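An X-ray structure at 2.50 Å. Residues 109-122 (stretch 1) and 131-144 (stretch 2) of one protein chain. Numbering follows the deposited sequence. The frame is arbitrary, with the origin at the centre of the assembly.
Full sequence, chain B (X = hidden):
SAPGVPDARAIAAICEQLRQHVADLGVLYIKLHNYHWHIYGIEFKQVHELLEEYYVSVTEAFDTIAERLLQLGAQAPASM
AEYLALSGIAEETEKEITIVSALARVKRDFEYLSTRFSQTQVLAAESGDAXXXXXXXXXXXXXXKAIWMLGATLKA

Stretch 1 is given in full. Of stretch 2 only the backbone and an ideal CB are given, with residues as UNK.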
# COMPACT_ATOMS: atom_id res chain seq x y z
N ASP B 109 -11.30 -35.33 -4.19
CA ASP B 109 -12.02 -34.79 -3.05
C ASP B 109 -12.77 -33.50 -3.42
O ASP B 109 -13.88 -33.24 -2.93
CB ASP B 109 -11.07 -34.51 -1.87
CG ASP B 109 -10.61 -35.79 -1.18
OD1 ASP B 109 -11.31 -36.82 -1.29
OD2 ASP B 109 -9.55 -35.77 -0.52
N PHE B 110 -12.17 -32.71 -4.30
CA PHE B 110 -12.81 -31.48 -4.74
C PHE B 110 -14.07 -31.83 -5.52
O PHE B 110 -15.10 -31.19 -5.36
CB PHE B 110 -11.86 -30.66 -5.62
CG PHE B 110 -10.86 -29.83 -4.86
CD1 PHE B 110 -10.89 -29.78 -3.46
CD2 PHE B 110 -9.91 -29.06 -5.54
CE1 PHE B 110 -9.99 -28.96 -2.76
CE2 PHE B 110 -9.01 -28.24 -4.84
CZ PHE B 110 -9.05 -28.20 -3.46
N GLU B 111 -13.98 -32.86 -6.35
CA GLU B 111 -15.13 -33.28 -7.14
C GLU B 111 -16.21 -33.83 -6.22
O GLU B 111 -17.39 -33.57 -6.43
CB GLU B 111 -14.70 -34.32 -8.18
CG GLU B 111 -13.75 -33.75 -9.23
CD GLU B 111 -13.15 -34.82 -10.14
OE1 GLU B 111 -12.73 -35.87 -9.62
OE2 GLU B 111 -13.07 -34.59 -11.36
N TYR B 112 -15.81 -34.58 -5.21
CA TYR B 112 -16.78 -35.11 -4.27
C TYR B 112 -17.48 -33.94 -3.59
O TYR B 112 -18.71 -33.93 -3.48
CB TYR B 112 -16.10 -36.02 -3.23
CG TYR B 112 -16.90 -36.20 -1.96
CD1 TYR B 112 -16.79 -35.28 -0.91
CD2 TYR B 112 -17.76 -37.28 -1.80
CE1 TYR B 112 -17.52 -35.44 0.27
CE2 TYR B 112 -18.50 -37.45 -0.62
CZ TYR B 112 -18.37 -36.52 0.41
OH TYR B 112 -19.11 -36.65 1.56
N LEU B 113 -16.72 -32.94 -3.14
CA LEU B 113 -17.32 -31.77 -2.49
C LEU B 113 -18.24 -31.04 -3.45
O LEU B 113 -19.32 -30.59 -3.08
CB LEU B 113 -16.25 -30.78 -2.01
CG LEU B 113 -15.55 -31.08 -0.69
CD1 LEU B 113 -14.51 -30.01 -0.41
CD2 LEU B 113 -16.58 -31.14 0.42
N SER B 114 -17.81 -30.93 -4.70
CA SER B 114 -18.60 -30.25 -5.71
C SER B 114 -19.99 -30.87 -5.88
O SER B 114 -20.98 -30.15 -5.92
CB SER B 114 -17.86 -30.27 -7.05
OG SER B 114 -18.53 -29.49 -8.02
N THR B 115 -20.07 -32.19 -5.98
CA THR B 115 -21.37 -32.82 -6.14
C THR B 115 -22.19 -32.64 -4.86
O THR B 115 -23.40 -32.41 -4.91
CB THR B 115 -21.24 -34.32 -6.50
OG1 THR B 115 -20.71 -35.04 -5.38
CG2 THR B 115 -20.32 -34.52 -7.69
N ARG B 116 -21.54 -32.71 -3.70
CA ARG B 116 -22.25 -32.53 -2.45
C ARG B 116 -22.76 -31.10 -2.31
O ARG B 116 -23.90 -30.87 -1.91
CB ARG B 116 -21.38 -32.92 -1.26
CG ARG B 116 -21.04 -34.40 -1.25
CD ARG B 116 -21.27 -35.02 0.11
NE ARG B 116 -22.66 -34.89 0.54
CZ ARG B 116 -23.69 -35.47 -0.08
NH1 ARG B 116 -24.92 -35.30 0.37
NH2 ARG B 116 -23.48 -36.23 -1.15
N PHE B 117 -21.93 -30.12 -2.67
CA PHE B 117 -22.33 -28.72 -2.58
C PHE B 117 -23.45 -28.41 -3.55
O PHE B 117 -24.35 -27.63 -3.24
CB PHE B 117 -21.15 -27.79 -2.87
CG PHE B 117 -20.20 -27.62 -1.71
CD1 PHE B 117 -20.66 -27.25 -0.46
CD2 PHE B 117 -18.84 -27.80 -1.89
CE1 PHE B 117 -19.78 -27.06 0.60
CE2 PHE B 117 -17.95 -27.62 -0.83
CZ PHE B 117 -18.43 -27.25 0.42
N SER B 118 -23.41 -29.03 -4.73
CA SER B 118 -24.45 -28.81 -5.72
C SER B 118 -25.82 -29.24 -5.19
O SER B 118 -26.83 -28.60 -5.48
CB SER B 118 -24.14 -29.57 -7.00
OG SER B 118 -23.16 -28.89 -7.77
N GLN B 119 -25.86 -30.32 -4.42
CA GLN B 119 -27.13 -30.78 -3.88
C GLN B 119 -27.68 -29.71 -2.95
O GLN B 119 -28.88 -29.44 -2.95
CB GLN B 119 -26.95 -32.10 -3.11
CG GLN B 119 -26.26 -33.17 -3.92
CD GLN B 119 -26.01 -34.43 -3.12
OE1 GLN B 119 -25.63 -34.37 -1.95
NE2 GLN B 119 -26.20 -35.58 -3.76
N THR B 120 -26.80 -29.11 -2.16
CA THR B 120 -27.20 -28.08 -1.23
C THR B 120 -27.68 -26.84 -1.98
O THR B 120 -28.67 -26.23 -1.61
CB THR B 120 -26.05 -27.70 -0.32
OG1 THR B 120 -25.57 -28.87 0.35
CG2 THR B 120 -26.50 -26.69 0.72
N GLN B 121 -26.98 -26.48 -3.06
CA GLN B 121 -27.40 -25.30 -3.79
C GLN B 121 -28.78 -25.53 -4.38
O GLN B 121 -29.59 -24.61 -4.40
CB GLN B 121 -26.34 -24.89 -4.83
CG GLN B 121 -26.61 -25.08 -6.30
CD GLN B 121 -27.79 -24.30 -6.85
OE1 GLN B 121 -27.92 -23.09 -6.65
NE2 GLN B 121 -28.64 -25.00 -7.58
N VAL B 122 -29.06 -26.75 -4.83
CA VAL B 122 -30.37 -27.06 -5.39
C VAL B 122 -31.43 -26.93 -4.29
O VAL B 122 -32.48 -26.33 -4.51
CB VAL B 122 -30.42 -28.50 -5.99
CG1 VAL B 122 -31.85 -28.93 -6.27
CG2 VAL B 122 -29.62 -28.52 -7.30
N UNK B 131 -29.53 -16.61 0.39
CA UNK B 131 -28.22 -16.44 1.01
C UNK B 131 -27.38 -17.72 0.96
O UNK B 131 -26.23 -17.70 0.52
CB UNK B 131 -28.39 -15.99 2.46
N UNK B 132 -27.95 -18.83 1.41
CA UNK B 132 -27.20 -20.08 1.38
C UNK B 132 -26.84 -20.43 -0.06
O UNK B 132 -25.76 -20.92 -0.34
CB UNK B 132 -28.00 -21.21 2.03
N UNK B 133 -27.76 -20.15 -0.96
CA UNK B 133 -27.56 -20.42 -2.38
C UNK B 133 -26.30 -19.71 -2.85
O UNK B 133 -25.40 -20.31 -3.43
CB UNK B 133 -28.77 -19.98 -3.20
N UNK B 134 -26.24 -18.41 -2.59
CA UNK B 134 -25.10 -17.60 -2.98
C UNK B 134 -23.79 -18.04 -2.34
O UNK B 134 -22.74 -18.06 -2.99
CB UNK B 134 -25.37 -16.14 -2.63
N UNK B 135 -23.85 -18.40 -1.07
CA UNK B 135 -22.66 -18.86 -0.38
C UNK B 135 -22.12 -20.14 -1.02
O UNK B 135 -20.94 -20.23 -1.35
CB UNK B 135 -22.96 -19.09 1.10
N UNK B 136 -22.98 -21.15 -1.19
CA UNK B 136 -22.51 -22.39 -1.79
C UNK B 136 -22.07 -22.19 -3.24
O UNK B 136 -21.05 -22.73 -3.65
CB UNK B 136 -23.61 -23.45 -1.72
N UNK B 137 -22.83 -21.41 -4.00
CA UNK B 137 -22.47 -21.16 -5.39
C UNK B 137 -21.08 -20.53 -5.51
O UNK B 137 -20.32 -20.86 -6.42
CB UNK B 137 -23.51 -20.25 -6.05
N UNK B 138 -20.74 -19.60 -4.61
CA UNK B 138 -19.43 -18.96 -4.65
C UNK B 138 -18.34 -20.00 -4.46
O UNK B 138 -17.31 -19.99 -5.13
CB UNK B 138 -19.32 -17.87 -3.58
N UNK B 139 -18.57 -20.91 -3.52
CA UNK B 139 -17.64 -21.97 -3.23
C UNK B 139 -17.57 -22.92 -4.43
O UNK B 139 -16.49 -23.36 -4.82
CB UNK B 139 -18.05 -22.71 -1.96
N UNK B 140 -18.72 -23.21 -5.01
CA UNK B 140 -18.81 -24.07 -6.18
C UNK B 140 -17.97 -23.47 -7.32
O UNK B 140 -17.33 -24.20 -8.08
CB UNK B 140 -20.27 -24.25 -6.61
N UNK B 141 -17.98 -22.15 -7.45
CA UNK B 141 -17.22 -21.51 -8.50
C UNK B 141 -15.73 -21.71 -8.31
O UNK B 141 -15.04 -22.06 -9.26
CB UNK B 141 -17.55 -20.02 -8.56
N UNK B 142 -15.22 -21.52 -7.09
CA UNK B 142 -13.79 -21.71 -6.88
C UNK B 142 -13.41 -23.19 -7.02
O UNK B 142 -12.31 -23.50 -7.49
CB UNK B 142 -13.38 -21.18 -5.50
N UNK B 143 -14.30 -24.09 -6.63
CA UNK B 143 -14.01 -25.52 -6.77
C UNK B 143 -13.92 -25.88 -8.25
O UNK B 143 -13.04 -26.62 -8.66
CB UNK B 143 -15.08 -26.37 -6.08
N UNK B 144 -14.84 -25.35 -9.04
CA UNK B 144 -14.85 -25.64 -10.45
C UNK B 144 -13.57 -25.23 -11.13
O UNK B 144 -13.05 -25.94 -11.98
CB UNK B 144 -16.04 -24.95 -11.12

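Both stretches are helical throughout. Their axes run nearly antiparallel, at 157°, and approach to 8.9 Å. Stretch 1 offers a mostly apolar face, with Phe110, Leu113, Phe117, Thr120 and Gln121 pointing across.

Position 131 is out of reach of stretch 1, which therefore sets no preference. It is Val131, with chi1 t.

Position 132 points toward stretch 1, but nothing lies within 5.5 Å of the ideal CB. A small or medium side chain would fit. The residue is Thr132, whose CG2 lies 4.4 Å from Thr120 CG2, a loose contact.

Position 133 points sideways. Its CA is 5.1 Å from that of Gln121, and the ideal CB is 4.7 Å from Gln121 OE1. A short polar side chain that can turn toward the amide would suit, such as Asp, Asn or Ser. It is Asp133. Its end comes nearer than its CB, and OD1 stops 2.8 Å from the modelled OE1 of Gln121. That amide is probably turned over in the model, so the nature of this contact stays open.

Position 134 points away, with ordinary helical angles of -61/-41. Many residues would do; it is Gly134. Position 135 is out of reach and also free as far as stretch 1 goes. It is Ile135.

Position 136 points toward stretch 1. The ideal CB is 4.4 Å from Gln121 CB and 4.5 Å from Phe117 O, with Thr120 CG2 at 5.0 Å. A medium apolar side chain is expected: Val, Ile or Leu. Ile136 is found. Its CG2 reaches 3.6 Å from Gln121 CB and 3.9 Å from Phe117 CB, while CG1 lies 4.0 Å from Thr120 CG2.

Position 137 points sideways, with the ideal CB 5.3 Å from Gln121 OE1. Something small, polar or not, would suit. Thr137 places OG1 within reach of both Asp133 O (2.8 Å) and Asp133 OD1 (3.0 Å), its own helix's acceptors.

Position 138 is out of reach, so stretch 1 sets no limit and many kinds would suit, charged ones included. It is Asp138, bonded elsewhere in the structure.

Position 139 points toward the Phe117 ring, with the ideal CB 5.0 Å from Phe117 CE2. An aliphatic residue would pack there. Ile139 lays CG2 over one face of the Phe117 ring, 4.2 Å from its centroid.

Position 140 points sideways; a hollow lined by Ser114, Phe117, Ser118 and Gln121 lies within reach of a side chain that bends. A flexible apolar side chain such as Leu or Met could enter it. Leu140 does so as a knob, with chi1 off-well at -120°. Its CD1 is 3.3 Å from Phe117 CB, and CD2 is 4.0 Å from Ser118 OG. A water joins Leu140 O to Ser114 OG, 3.1 Å from each.

Positions 141 and 142 are out of reach, and again many kinds would suit, polar or charged. They are Arg141 and Thr142, whose OG1 donates to Ile139 O at 3.0 Å.

Position 143 points toward a pocket of Phe110, Leu113, Ser114 and Phe117. A branched apolar residue suits. Leu143 fills it: CD2 covers a face of Phe110, and CD1 meets the Phe117 edge, 3.5 Å from CD2 of that ring.

Position 144 points away, so stretch 1 does not constrain it and many residues would do; it is Gly144.

Stretch 2 131-144: VTDGIITDILRTLG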
# COMPACT_ATOMS: atom_id res chain seq x y z
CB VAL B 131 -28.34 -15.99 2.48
CG1 VAL B 131 -27.00 -16.08 3.18
CG2 VAL B 131 -28.85 -14.56 2.53
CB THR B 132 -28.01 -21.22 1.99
OG1 THR B 132 -28.29 -20.92 3.36
CG2 THR B 132 -27.24 -22.54 1.91
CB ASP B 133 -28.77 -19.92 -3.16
CG ASP B 133 -28.75 -20.32 -4.62
OD1 ASP B 133 -27.67 -20.71 -5.13
OD2 ASP B 133 -29.82 -20.22 -5.26
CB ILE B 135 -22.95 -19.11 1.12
CG1 ILE B 135 -23.14 -17.76 1.84
CG2 ILE B 135 -21.82 -19.92 1.76
CD1 ILE B 135 -23.53 -17.90 3.30
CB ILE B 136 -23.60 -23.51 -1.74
CG1 ILE B 136 -23.54 -24.21 -0.39
CG2 ILE B 136 -23.36 -24.55 -2.82
CD1 ILE B 136 -23.94 -23.34 0.72
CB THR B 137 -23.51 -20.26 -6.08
OG1 THR B 137 -24.79 -20.91 -6.08
CG2 THR B 137 -23.10 -19.97 -7.52
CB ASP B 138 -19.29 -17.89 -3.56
CG ASP B 138 -20.02 -16.59 -3.91
OD1 ASP B 138 -20.43 -16.42 -5.08
OD2 ASP B 138 -20.18 -15.74 -3.00
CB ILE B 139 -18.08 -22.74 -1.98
CG1 ILE B 139 -17.97 -21.81 -0.76
CG2 ILE B 139 -17.25 -23.99 -1.81
CD1 ILE B 139 -18.58 -22.39 0.52
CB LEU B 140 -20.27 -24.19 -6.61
CG LEU B 140 -21.02 -25.52 -6.67
CD1 LEU B 140 -20.33 -26.62 -5.88
CD2 LEU B 140 -22.43 -25.27 -6.15
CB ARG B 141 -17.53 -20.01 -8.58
CG ARG B 141 -16.86 -19.34 -9.78
CD ARG B 141 -17.08 -17.82 -9.84
NE ARG B 141 -18.47 -17.44 -9.58
CZ ARG B 141 -18.99 -16.26 -9.89
NH1 ARG B 141 -18.24 -15.34 -10.49
NH2 ARG B 141 -20.26 -15.99 -9.60
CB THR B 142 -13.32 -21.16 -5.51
OG1 THR B 142 -13.79 -22.01 -4.46
CG2 THR B 142 -13.84 -19.75 -5.28
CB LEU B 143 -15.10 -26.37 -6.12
CG LEU B 143 -15.00 -26.63 -4.62
CD1 LEU B 143 -16.22 -27.39 -4.17
CD2 LEU B 143 -13.74 -27.42 -4.30
O HOH W 1 -17.72 -26.92 -9.50
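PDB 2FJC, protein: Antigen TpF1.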